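Methyltransferase FkbM (Methylobacillus flagellatus KT, PDB 2PY6) probably acts as a methyltransferase of the FkbM family, transferring a methyl group to its substrate. Local coordinates at residues A25-L30 and F196-E201; G37-V42 and F143-R148; K61-H66 and T119-G124; R103-A108 and H136-L141. All blocks are in the same frame, centred on the assembly; numbering follows the deposited sequence.

Contact 1 of 4, residues A25-L30 and F196-E201; sequences AAADAL and FHLTCE. With EDO (1,2-ethanediol), chain C.
Leu198 meets Ala26, Ala27 and Leu30 in a buried, apolar helix-helix contact between the N-terminal helix 19-32 and the last turn of helix 184-199, a helix that lies in sequence between the six-stranded sheet and the seven-stranded Rossmann-like sheet, the latter consistent with a methyltransferase fold. No hydrogen bond joins the segments; three side chains of one helix pack against one leucine of the other. Chi1 of Leu198 (-68°) sets CG anti to its carbonyl carbon, and the two methyls then divide the work. CD1 lies 4.0 Å from Ala27 CB, whereas CD2 meets CD2 of Leu30 at 4.0 Å, the two leucine side chains crossing obliquely. Nearer the backbone, Leu198 CB comes within 3.9 Å of Ala26 CB, an approach that the small alanines permit. Ile167 and Val168 of helix 164-169 also pack against Leu198, and Phe36 touches both Ala26 and Thr199. His197 turns its ring away from helix 19-32 toward Trp163 and a 1,2-ethanediol, probably from the crystallisation liquor. Helix 184-199 ends just before Cys200, whose phi is positive, and the two branches of Thr199 part there. Its CG2 reaches Ala26 CB at 4.1 Å, while OG1, also bonded to Asn195 O, accepts Glu201 N at 3.1 Å to form an ST turn.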
loop_
_atom_site.group_PDB
_atom_site.type_symbol
_atom_site.label_atom_id
_atom_site.label_comp_id
_atom_site.label_asym_id
_atom_site.label_seq_id
_atom_site.Cartn_x
_atom_site.Cartn_y
_atom_site.Cartn_z
ATOM N N ALA A 25 35.135 -24.241 19.957
ATOM C CA ALA A 25 35.312 -23.241 21.021
ATOM C C ALA A 25 33.970 -22.821 21.632
ATOM O O ALA A 25 33.862 -22.651 22.841
ATOM C CB ALA A 25 36.023 -21.997 20.471
ATOM N N ALA A 26 32.956 -22.623 20.803
ATOM C CA ALA A 26 31.646 -22.235 21.319
ATOM C C ALA A 26 31.015 -23.366 22.146
ATOM O O ALA A 26 30.404 -23.138 23.175
ATOM C CB ALA A 26 30.747 -21.832 20.204
ATOM N N ALA A 27 31.176 -24.595 21.689
ATOM C CA ALA A 27 30.616 -25.731 22.373
ATOM C C ALA A 27 31.291 -25.938 23.728
ATOM O O ALA A 27 30.637 -26.281 24.716
ATOM C CB ALA A 27 30.754 -26.958 21.505
ATOM N N ASP A 28 32.597 -25.714 23.782
ATOM C CA ASP A 28 33.290 -25.837 25.051
ATOM C C ASP A 28 32.884 -24.736 26.013
ATOM O O ASP A 28 32.687 -25.014 27.200
ATOM C CB ASP A 28 34.805 -25.880 24.872
ATOM C CG ASP A 28 35.301 -27.220 24.286
ATOM O OD1 ASP A 28 34.502 -28.179 24.148
ATOM O OD2 ASP A 28 36.511 -27.308 23.967
ATOM N N ALA A 29 32.729 -23.512 25.493
ATOM C CA ALA A 29 32.373 -22.350 26.301
ATOM C C ALA A 29 30.999 -22.545 26.926
ATOM O O ALA A 29 30.855 -22.414 28.137
ATOM C CB ALA A 29 32.421 -21.092 25.455
ATOM N N LEU A 30 30.015 -22.907 26.098
ATOM C CA LEU A 30 28.643 -23.182 26.566
ATOM C C LEU A 30 28.520 -24.318 27.591
ATOM O O LEU A 30 27.712 -24.237 28.543
ATOM C CB LEU A 30 27.726 -23.492 25.368
ATOM C CG LEU A 30 26.241 -23.712 25.714
ATOM C CD1 LEU A 30 25.554 -22.511 26.354
ATOM C CD2 LEU A 30 25.484 -24.115 24.485
ATOM N N PHE A 196 25.230 -20.702 15.060
ATOM C CA PHE A 196 24.079 -19.880 15.462
ATOM C C PHE A 196 23.396 -20.373 16.772
ATOM O O PHE A 196 23.154 -19.594 17.698
ATOM C CB PHE A 196 23.043 -19.813 14.359
ATOM C CG PHE A 196 21.698 -19.331 14.845
ATOM C CD1 PHE A 196 21.524 -18.024 15.212
ATOM C CD2 PHE A 196 20.629 -20.218 14.971
ATOM C CE1 PHE A 196 20.283 -17.592 15.656
ATOM C CE2 PHE A 196 19.399 -19.797 15.420
ATOM C CZ PHE A 196 19.221 -18.482 15.743
ATOM N N HIS A 197 23.085 -21.664 16.820
ATOM C CA HIS A 197 22.484 -22.295 17.987
ATOM C C HIS A 197 23.401 -22.243 19.218
ATOM O O HIS A 197 22.934 -22.020 20.313
ATOM C CB HIS A 197 22.059 -23.752 17.694
ATOM C CG HIS A 197 20.995 -23.883 16.639
ATOM N ND1 HIS A 197 19.706 -23.427 16.814
ATOM C CD2 HIS A 197 21.040 -24.410 15.390
ATOM C CE1 HIS A 197 19.012 -23.638 15.707
ATOM N NE2 HIS A 197 19.799 -24.237 14.828
ATOM N N LEU A 198 24.708 -22.437 19.050
ATOM C CA LEU A 198 25.607 -22.381 20.204
ATOM C C LEU A 198 25.773 -20.960 20.775
ATOM O O LEU A 198 25.902 -20.794 21.968
ATOM C CB LEU A 198 26.984 -22.955 19.860
ATOM C CG LEU A 198 27.067 -24.453 19.593
ATOM C CD1 LEU A 198 28.405 -24.816 19.009
ATOM C CD2 LEU A 198 26.795 -25.237 20.843
ATOM N N THR A 199 25.765 -19.958 19.903
ATOM C CA THR A 199 26.054 -18.581 20.280
ATOM C C THR A 199 24.905 -17.602 20.332
ATOM O O THR A 199 25.075 -16.534 20.924
ATOM C CB THR A 199 27.009 -17.944 19.270
ATOM O OG1 THR A 199 26.366 -17.854 18.006
ATOM C CG2 THR A 199 28.297 -18.766 19.133
ATOM N N CYS A 200 23.776 -17.950 19.709
ATOM C CA CYS A 200 22.590 -17.069 19.566
ATOM C C CYS A 200 22.877 -15.890 18.625
ATOM O O CYS A 200 22.189 -14.903 18.688
ATOM C CB CYS A 200 22.100 -16.496 20.909
ATOM S SG CYS A 200 21.781 -17.669 22.212
ATOM N N GLU A 201 23.880 -16.014 17.754
ATOM C CA GLU A 201 24.301 -14.949 16.863
ATOM C C GLU A 201 23.822 -15.194 15.436
ATOM O O GLU A 201 24.406 -15.998 14.717
ATOM C CB GLU A 201 25.848 -14.803 16.875
ATOM C CG GLU A 201 26.395 -13.792 15.843
ATOM C CD GLU A 201 25.719 -12.408 15.900
ATOM O OE1 GLU A 201 25.956 -11.655 16.846
ATOM O OE2 GLU A 201 24.977 -12.053 14.965
HETATM C C1 EDO C . 19.973 -20.954 20.518
HETATM O O1 EDO C . 20.708 -19.790 20.258
HETATM C C2 EDO C . 18.924 -21.185 19.434
HETATM O O2 EDO C . 18.932 -22.563 19.028
#

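Contact 2 of 4, residues G37-V42 and F143-R148; sequences GIPANV and FEQAVR
Ile38 lays its CD1 methyl against the backbone of helix 143-149, only 3.2 Å from Gln145 O and 3.9 Å from Arg148 CB. Its CG1 stands anti to the carbonyl carbon (chi1 -55°), and CD1 at the end of that branch fits between the side chains of Gln145 and Arg148. Gln145 answers with an extended chain whose amide returns to the loop: NE2 donates to Gly37 O at 3.1 Å. The bond is bent at the hydrogen, 136°, and the oxygen is tilted from the amide plane, although NE2 sits nearly along the C=O axis. The same NE2 lies 3.8 Å from Pro39 CD. An alanine in place of this glutamine would probably leave Gly37 O without this donor and open a gap beside Pro39, though CB would still meet Ile38. In the Rossmann-like six-stranded sheet, strand 140-142 is an outer strand that runs directly into helix 143-149, and Pro39 is the N-cap of helix 40-49; Ile38 and Pro39 also pack on Leu141 of that strand. Gly37 has positive phi, and a CB there would press on the preceding carbonyl and on Arg148 NH1. That guanidinium is held by Phe36 O and Leu198 O through NH1, and by a salt bridge from NE to Asp162.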
loop_
_atom_site.group_PDB
_atom_site.type_symbol
_atom_site.label_atom_id
_atom_site.label_comp_id
_atom_site.label_asym_id
_atom_site.label_seq_id
_atom_site.Cartn_x
_atom_site.Cartn_y
_atom_site.Cartn_z
ATOM N N GLY A 37 27.271 -16.479 25.462
ATOM C CA GLY A 37 26.510 -15.849 24.380
ATOM C C GLY A 37 25.574 -14.726 24.831
ATOM O O GLY A 37 24.941 -14.062 23.975
ATOM N N ILE A 38 25.453 -14.517 26.148
ATOM C CA ILE A 38 24.623 -13.452 26.668
ATOM C C ILE A 38 25.516 -12.207 26.918
ATOM O O ILE A 38 26.573 -12.317 27.506
ATOM C CB ILE A 38 23.878 -13.889 27.952
ATOM C CG1 ILE A 38 23.081 -15.177 27.682
ATOM C CG2 ILE A 38 22.979 -12.769 28.475
ATOM C CD1 ILE A 38 22.113 -15.096 26.480
ATOM N N PRO A 39 25.104 -11.023 26.422
ATOM C CA PRO A 39 25.923 -9.817 26.660
ATOM C C PRO A 39 26.184 -9.554 28.137
ATOM O O PRO A 39 25.272 -9.653 28.944
ATOM C CB PRO A 39 25.090 -8.694 26.044
ATOM C CG PRO A 39 24.209 -9.377 25.063
ATOM C CD PRO A 39 23.904 -10.719 25.632
ATOM N N ALA A 40 27.441 -9.253 28.463
ATOM C CA ALA A 40 27.897 -9.043 29.842
ATOM C C ALA A 40 27.035 -8.075 30.652
ATOM O O ALA A 40 26.769 -8.317 31.817
ATOM C CB ALA A 40 29.352 -8.529 29.832
ATOM N N ASN A 41 26.614 -6.974 30.034
ATOM C CA ASN A 41 25.830 -5.969 30.738
ATOM C C ASN A 41 24.448 -6.487 31.117
ATOM O O ASN A 41 23.900 -6.098 32.167
ATOM C CB ASN A 41 25.774 -4.639 29.962
ATOM C CG ASN A 41 25.182 -4.765 28.558
ATOM O OD1 ASN A 41 24.959 -5.868 28.030
ATOM N ND2 ASN A 41 24.941 -3.608 27.932
ATOM N N VAL A 42 23.903 -7.390 30.293
ATOM C CA VAL A 42 22.627 -8.023 30.617
ATOM C C VAL A 42 22.834 -9.058 31.712
ATOM O O VAL A 42 22.010 -9.157 32.628
ATOM C CB VAL A 42 22.005 -8.701 29.409
ATOM C CG1 VAL A 42 20.731 -9.452 29.821
ATOM C CG2 VAL A 42 21.720 -7.679 28.306
ATOM N N PHE A 143 15.989 -12.384 20.520
ATOM C CA PHE A 143 15.109 -13.399 21.069
ATOM C C PHE A 143 15.813 -14.683 21.565
ATOM O O PHE A 143 15.511 -15.169 22.656
ATOM C CB PHE A 143 13.991 -13.736 20.103
ATOM C CG PHE A 143 12.976 -14.645 20.689
ATOM C CD1 PHE A 143 11.950 -14.138 21.472
ATOM C CD2 PHE A 143 13.066 -16.013 20.498
ATOM C CE1 PHE A 143 11.032 -14.981 22.031
ATOM C CE2 PHE A 143 12.148 -16.854 21.062
ATOM C CZ PHE A 143 11.132 -16.341 21.834
ATOM N N GLU A 144 16.776 -15.188 20.811
ATOM C CA GLU A 144 17.467 -16.418 21.215
ATOM C C GLU A 144 18.240 -16.178 22.489
ATOM O O GLU A 144 18.278 -17.060 23.355
ATOM C CB GLU A 144 18.417 -16.931 20.137
ATOM C CG GLU A 144 17.760 -17.686 19.019
ATOM C CD GLU A 144 16.882 -16.849 18.102
ATOM O OE1 GLU A 144 17.158 -15.636 17.958
ATOM O OE2 GLU A 144 15.934 -17.434 17.515
ATOM N N GLN A 145 18.858 -14.987 22.586
ATOM C CA GLN A 145 19.566 -14.554 23.800
ATOM C C GLN A 145 18.609 -14.410 24.974
ATOM O O GLN A 145 18.945 -14.799 26.094
ATOM C CB GLN A 145 20.319 -13.247 23.572
ATOM C CG GLN A 145 21.497 -13.366 22.552
ATOM C CD GLN A 145 22.157 -12.022 22.250
ATOM O OE1 GLN A 145 21.484 -10.999 22.132
ATOM N NE2 GLN A 145 23.468 -12.026 22.108
ATOM N N ALA A 146 17.421 -13.854 24.725
ATOM C CA ALA A 146 16.404 -13.759 25.771
ATOM C C ALA A 146 16.050 -15.158 26.317
ATOM O O ALA A 146 16.004 -15.359 27.534
ATOM C CB ALA A 146 15.135 -13.104 25.237
ATOM N N VAL A 147 15.770 -16.106 25.410
ATOM C CA VAL A 147 15.409 -17.483 25.804
ATOM C C VAL A 147 16.480 -18.096 26.721
ATOM O O VAL A 147 16.156 -18.672 27.740
ATOM C CB VAL A 147 15.127 -18.375 24.596
ATOM C CG1 VAL A 147 14.970 -19.844 25.003
ATOM C CG2 VAL A 147 13.870 -17.897 23.875
ATOM N N ARG A 148 17.752 -17.905 26.379
ATOM C CA ARG A 148 18.842 -18.442 27.153
ATOM C C ARG A 148 19.093 -17.695 28.449
ATOM O O ARG A 148 19.333 -18.316 29.476
ATOM C CB ARG A 148 20.122 -18.466 26.305
ATOM C CG ARG A 148 21.366 -19.042 27.049
ATOM C CD ARG A 148 22.544 -19.152 26.080
ATOM N NE ARG A 148 22.327 -20.206 25.101
ATOM C CZ ARG A 148 23.143 -20.448 24.082
ATOM N NH1 ARG A 148 24.248 -19.742 23.939
ATOM N NH2 ARG A 148 22.882 -21.441 23.236
#

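Contact 3 of 4, residues K61-H66 and T119-G124; sequences KGFGAH and TCRYDG
Phe63 and Arg121 form the tight half of this contact, the guanidinium lying flat on one face of the ring with the planes only 12° apart. CZ of Arg121 is 3.4 Å from Phe63 CE2 and 3.8 Å from the ring centroid, a stacked cation-pi pair. The arginine folds to reach it: chi2 (-67°) brings CD over the same face, where it makes a CH-pi contact, and chi3 (-75°) turns NE over the ring near its rim. Salt bridges to Glu144 from NH1 and to Asp400 from NH2 probably help to hold the group flat. Asp400 belongs to the loop between two strands of the seven-stranded sheet, so this arginine links a loop of the six-stranded sheet to one of the seven-stranded sheet. An alanine here would probably leave Glu144 and Asp400 without this counter-charge and strip the stacked face of Phe63 of its cover. Both segments begin in the loops after the C-terminal ends of the adjacent parallel strands 54-58 and 114-118 of a Rossmann-like sheet and run on into helices. Toward those strands the fit is looser and wetter. Phe63 N makes only a weak hydrogen bond to Thr119 O, at 3.5 Å, and Gly62 CA adds a CA-H...O contact to that same oxygen; a CB on Gly62 would collide with it. Two waters fill in around Thr119 OG1, donating to it at 2.9 Å and 3.0 Å, while Leu58 O is its main protein partner. The first water also accepts from Lys61 N, and the second, weakly, from Gly62 N and Gly64 N. Thr119 CG2 rests 3.6 Å from Gly64 N.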
loop_
_atom_site.group_PDB
_atom_site.type_symbol
_atom_site.label_atom_id
_atom_site.label_comp_id
_atom_site.label_asym_id
_atom_site.label_seq_id
_atom_site.Cartn_x
_atom_site.Cartn_y
_atom_site.Cartn_z
ATOM N N LYS A 61 5.958 -6.576 15.836
ATOM C CA LYS A 61 5.731 -7.431 14.688
ATOM C C LYS A 61 6.785 -8.534 14.600
ATOM O O LYS A 61 7.004 -9.049 13.505
ATOM C CB LYS A 61 5.780 -6.595 13.383
ATOM C CG LYS A 61 4.661 -5.569 13.202
ATOM N N GLY A 62 7.416 -8.920 15.715
ATOM C CA GLY A 62 8.512 -9.909 15.665
ATOM C C GLY A 62 8.225 -11.155 16.481
ATOM O O GLY A 62 7.110 -11.648 16.469
ATOM N N PHE A 63 9.234 -11.671 17.179
ATOM C CA PHE A 63 9.087 -12.841 18.058
ATOM C C PHE A 63 8.620 -12.455 19.492
ATOM O O PHE A 63 8.642 -13.287 20.387
ATOM C CB PHE A 63 10.444 -13.592 18.152
ATOM C CG PHE A 63 10.821 -14.441 16.920
ATOM C CD1 PHE A 63 10.374 -14.140 15.627
ATOM C CD2 PHE A 63 11.724 -15.491 17.068
ATOM C CE1 PHE A 63 10.761 -14.922 14.534
ATOM C CE2 PHE A 63 12.120 -16.272 15.981
ATOM C CZ PHE A 63 11.636 -15.985 14.713
ATOM N N GLY A 64 8.191 -11.210 19.725
ATOM C CA GLY A 64 7.765 -10.771 21.076
ATOM C C GLY A 64 6.549 -11.499 21.631
ATOM O O GLY A 64 6.327 -11.527 22.866
ATOM N N ALA A 65 5.758 -12.066 20.708
ATOM C CA ALA A 65 4.567 -12.841 21.030
ATOM C C ALA A 65 4.982 -14.145 21.675
ATOM O O ALA A 65 4.239 -14.667 22.502
ATOM C CB ALA A 65 3.726 -13.115 19.771
ATOM N N HIS A 66 6.164 -14.652 21.302
ATOM C CA HIS A 66 6.682 -15.885 21.887
ATOM C C HIS A 66 7.092 -15.706 23.354
ATOM O O HIS A 66 7.001 -16.665 24.124
ATOM C CB HIS A 66 7.846 -16.459 21.081
ATOM C CG HIS A 66 7.473 -16.917 19.704
ATOM N ND1 HIS A 66 6.620 -17.978 19.479
ATOM C CD2 HIS A 66 7.892 -16.504 18.484
ATOM C CE1 HIS A 66 6.505 -18.178 18.177
ATOM N NE2 HIS A 66 7.269 -17.297 17.550
ATOM N N THR A 119 13.081 -7.615 19.201
ATOM C CA THR A 119 12.299 -8.698 18.550
ATOM C C THR A 119 12.401 -8.724 17.005
ATOM O O THR A 119 11.931 -9.680 16.353
ATOM C CB THR A 119 10.789 -8.610 18.903
ATOM O OG1 THR A 119 10.205 -7.423 18.327
ATOM C CG2 THR A 119 10.589 -8.637 20.376
ATOM N N CYS A 120 13.007 -7.676 16.446
ATOM C CA CYS A 120 13.189 -7.527 15.011
ATOM C C CYS A 120 14.240 -8.499 14.485
ATOM O O CYS A 120 15.240 -8.772 15.160
ATOM C CB CYS A 120 13.539 -6.098 14.687
ATOM S SG CYS A 120 12.212 -4.958 15.230
ATOM N N ARG A 121 13.939 -9.082 13.320
ATOM C CA ARG A 121 14.771 -10.098 12.685
ATOM C C ARG A 121 15.380 -9.610 11.386
ATOM O O ARG A 121 16.334 -10.230 10.914
ATOM C CB ARG A 121 13.948 -11.353 12.343
ATOM C CG ARG A 121 13.032 -11.920 13.424
ATOM C CD ARG A 121 13.759 -12.489 14.591
ATOM N NE ARG A 121 14.371 -13.790 14.309
ATOM C CZ ARG A 121 14.961 -14.547 15.235
ATOM N NH1 ARG A 121 15.046 -14.125 16.488
ATOM N NH2 ARG A 121 15.473 -15.730 14.910
ATOM N N TYR A 122 14.832 -8.537 10.805
ATOM C CA TYR A 122 15.312 -8.017 9.539
ATOM C C TYR A 122 16.139 -6.733 9.696
ATOM O O TYR A 122 15.947 -5.958 10.630
ATOM C CB TYR A 122 14.170 -7.969 8.506
ATOM C CG TYR A 122 13.520 -9.372 8.376
ATOM C CD1 TYR A 122 14.303 -10.518 8.094
ATOM C CD2 TYR A 122 12.146 -9.555 8.556
ATOM C CE1 TYR A 122 13.734 -11.787 8.004
ATOM C CE2 TYR A 122 11.573 -10.827 8.462
ATOM C CZ TYR A 122 12.373 -11.934 8.192
ATOM O OH TYR A 122 11.797 -13.185 8.091
ATOM N N ASP A 123 17.094 -6.580 8.773
ATOM C CA ASP A 123 18.152 -5.590 8.872
ATOM C C ASP A 123 17.734 -4.191 9.259
ATOM O O ASP A 123 18.313 -3.613 10.160
ATOM C CB ASP A 123 18.998 -5.511 7.571
ATOM C CG ASP A 123 19.910 -6.726 7.375
ATOM O OD1 ASP A 123 20.128 -7.526 8.306
ATOM O OD2 ASP A 123 20.415 -6.883 6.260
ATOM N N GLY A 124 16.769 -3.643 8.536
ATOM C CA GLY A 124 16.341 -2.272 8.775
ATOM C C GLY A 124 15.907 -2.036 10.201
ATOM O O GLY A 124 16.524 -1.264 10.894
HETATM O O HOH W 1 9.117 -6.499 15.756
HETATM O O HOH W 2 7.446 -8.234 19.040
#

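Contact 4 of 4, residues R103-A108 and H136-L141; sequences RFTELA and HGIPHL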
loop_
_atom_site.group_PDB
_atom_site.type_symbol
_atom_site.label_atom_id
_atom_site.label_comp_id
_atom_site.label_asym_id
_atom_site.label_seq_id
_atom_site.Cartn_x
_atom_site.Cartn_y
_atom_site.Cartn_z
ATOM N N ARG A 103 10.386 7.693 24.283
ATOM C CA ARG A 103 9.947 7.381 25.639
ATOM C C ARG A 103 10.800 6.257 26.275
ATOM O O ARG A 103 11.135 6.298 27.468
ATOM C CB ARG A 103 8.460 7.018 25.617
ATOM C CG ARG A 103 7.824 6.648 26.969
ATOM C CD ARG A 103 8.039 7.682 28.055
ATOM N NE ARG A 103 7.309 7.322 29.288
ATOM C CZ ARG A 103 7.688 7.603 30.544
ATOM N NH1 ARG A 103 8.848 8.220 30.810
ATOM N NH2 ARG A 103 6.915 7.216 31.561
ATOM N N PHE A 104 11.175 5.286 25.452
ATOM C CA PHE A 104 12.012 4.183 25.853
ATOM C C PHE A 104 13.407 4.641 26.269
ATOM O O PHE A 104 13.890 4.254 27.325
ATOM C CB PHE A 104 12.073 3.159 24.705
ATOM C CG PHE A 104 13.291 2.260 24.718
ATOM C CD1 PHE A 104 13.556 1.425 25.794
ATOM C CD2 PHE A 104 14.117 2.189 23.607
ATOM C CE1 PHE A 104 14.646 0.588 25.785
ATOM C CE2 PHE A 104 15.207 1.359 23.595
ATOM C CZ PHE A 104 15.475 0.552 24.689
ATOM N N THR A 105 14.067 5.443 25.442
ATOM C CA THR A 105 15.423 5.953 25.794
ATOM C C THR A 105 15.358 6.762 27.094
ATOM O O THR A 105 16.262 6.665 27.918
ATOM C CB THR A 105 16.113 6.735 24.633
ATOM O OG1 THR A 105 15.350 7.882 24.277
ATOM C CG2 THR A 105 16.247 5.871 23.409
ATOM N N GLU A 106 14.260 7.498 27.307
ATOM C CA GLU A 106 14.058 8.257 28.550
ATOM C C GLU A 106 13.940 7.288 29.739
ATOM O O GLU A 106 14.674 7.418 30.695
ATOM C CB GLU A 106 12.832 9.191 28.458
ATOM N N LEU A 107 13.063 6.292 29.667
ATOM C CA LEU A 107 12.963 5.291 30.749
ATOM C C LEU A 107 14.297 4.570 31.033
ATOM O O LEU A 107 14.645 4.271 32.182
ATOM C CB LEU A 107 11.911 4.233 30.398
ATOM C CG LEU A 107 10.451 4.708 30.359
ATOM C CD1 LEU A 107 9.597 3.619 29.692
ATOM C CD2 LEU A 107 9.967 5.054 31.752
ATOM N N ALA A 108 15.025 4.275 29.964
ATOM C CA ALA A 108 16.286 3.570 30.070
ATOM C C ALA A 108 17.344 4.406 30.774
ATOM O O ALA A 108 18.062 3.871 31.605
ATOM C CB ALA A 108 16.759 3.109 28.697
ATOM N N HIS A 136 22.755 4.681 23.520
ATOM C CA HIS A 136 22.442 5.029 24.892
ATOM C C HIS A 136 22.952 4.056 25.948
ATOM O O HIS A 136 22.607 4.204 27.098
ATOM C CB HIS A 136 20.950 5.238 25.033
ATOM C CG HIS A 136 20.424 6.328 24.162
ATOM N ND1 HIS A 136 19.954 6.101 22.885
ATOM C CD2 HIS A 136 20.325 7.664 24.371
ATOM C CE1 HIS A 136 19.571 7.246 22.353
ATOM N NE2 HIS A 136 19.781 8.208 23.236
ATOM N N GLY A 137 23.777 3.091 25.583
ATOM C CA GLY A 137 24.301 2.134 26.550
ATOM C C GLY A 137 23.230 1.315 27.275
ATOM O O GLY A 137 23.367 1.015 28.467
ATOM N N ILE A 138 22.188 0.923 26.543
ATOM C CA ILE A 138 21.064 0.184 27.106
ATOM C C ILE A 138 21.302 -1.295 26.891
ATOM O O ILE A 138 21.407 -1.714 25.754
ATOM C CB ILE A 138 19.703 0.544 26.426
ATOM C CG1 ILE A 138 19.436 2.053 26.496
ATOM C CG2 ILE A 138 18.547 -0.274 27.051
ATOM C CD1 ILE A 138 18.247 2.525 25.644
ATOM N N PRO A 139 21.350 -2.096 27.982
ATOM C CA PRO A 139 21.545 -3.553 27.830
ATOM C C PRO A 139 20.430 -4.151 26.965
ATOM O O PRO A 139 19.238 -3.857 27.183
ATOM C CB PRO A 139 21.491 -4.069 29.274
ATOM C CG PRO A 139 21.808 -2.919 30.094
ATOM C CD PRO A 139 21.218 -1.727 29.408
ATOM N N HIS A 140 20.829 -4.900 25.935
ATOM C CA HIS A 140 19.882 -5.443 24.967
ATOM C C HIS A 140 20.205 -6.862 24.524
ATOM O O HIS A 140 21.362 -7.293 24.592
ATOM C CB HIS A 140 19.714 -4.482 23.758
ATOM C CG HIS A 140 20.966 -4.212 23.000
ATOM N ND1 HIS A 140 22.021 -3.503 23.527
ATOM C CD2 HIS A 140 21.327 -4.546 21.739
ATOM C CE1 HIS A 140 22.983 -3.426 22.628
ATOM N NE2 HIS A 140 22.584 -4.050 21.533
ATOM N N LEU A 141 19.155 -7.549 24.052
ATOM C CA LEU A 141 19.190 -8.953 23.655
ATOM C C LEU A 141 18.293 -9.213 22.482
ATOM O O LEU A 141 17.269 -8.585 22.356
ATOM C CB LEU A 141 18.548 -9.836 24.732
ATOM C CG LEU A 141 19.096 -9.935 26.118
ATOM C CD1 LEU A 141 18.029 -10.493 27.030
ATOM C CD2 LEU A 141 20.341 -10.790 26.121
HETATM O O HOH W 3 20.686 1.992 30.345
#
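His136 and Ile138, on either side of Gly137 in the Schellman motif that ends helix 123-135, both pack against helix 101-109. Ile138 is inserted between Phe104 and Ala108. Its CD1 lies 3.4 Å from Ala108 CB, tighter than usual van der Waals contact, and 3.5 Å from Phe104 CZ, the isoleucine and phenylalanine reaching toward each other tip to tip. The other branch takes part as well, CG2 standing 4.0 Å from Phe104 CZ. Chi1 of Ile138 (-56°) puts CG1 anti to the carbonyl carbon, and CG1 is itself 3.6 Å from Ala108 CB. In the Rossmann-like sheet, helix 101-109 leads into strand 114-118, and helix 123-135 makes the beta-alpha-beta crossover from that strand to its parallel neighbour 140-142. The contact thus joins one connecting helix to the turn at the end of the next, and Phe104 also touches Ala116 of strand 114-118. One helical turn from Ala108, Thr105 places CG2 over one face of the His136 imidazole in a CH-pi contact, 4.0 Å from the centroid and displaced toward CE1. The ring is kept in place by a hydrogen bond between ND1 and Ile132 O, while Thr105 OG1 pairs with Asp102 O. Where the turn enters strand 140-142, His140 ND1 donates to Ile138 O at 2.9 Å, with an N-H...O angle of 149°.

Following the chain from the N terminus, contact 1 opens first and closes last, joining helix 19-32 to helix 184-199, so the other three lie within its loop. Contact 2 begins just after, in the loop leading into helix 40-49, and closes at helix 143-149; contacts 3 and 4 are nested inside it. These two cross, their segments alternating as 61-66, 103-108, 119-124 and 136-141, and join successive beta-alpha units of the six-stranded sheet. Contact 2 is the hub: it touches contact 1 through Cys200 on Gln145, contact 3 through Phe143 on Phe63, and contact 4 through Asn41 on Pro139. Contacts 3 and 4 do not touch; their nearest atoms are about 5 Å apart.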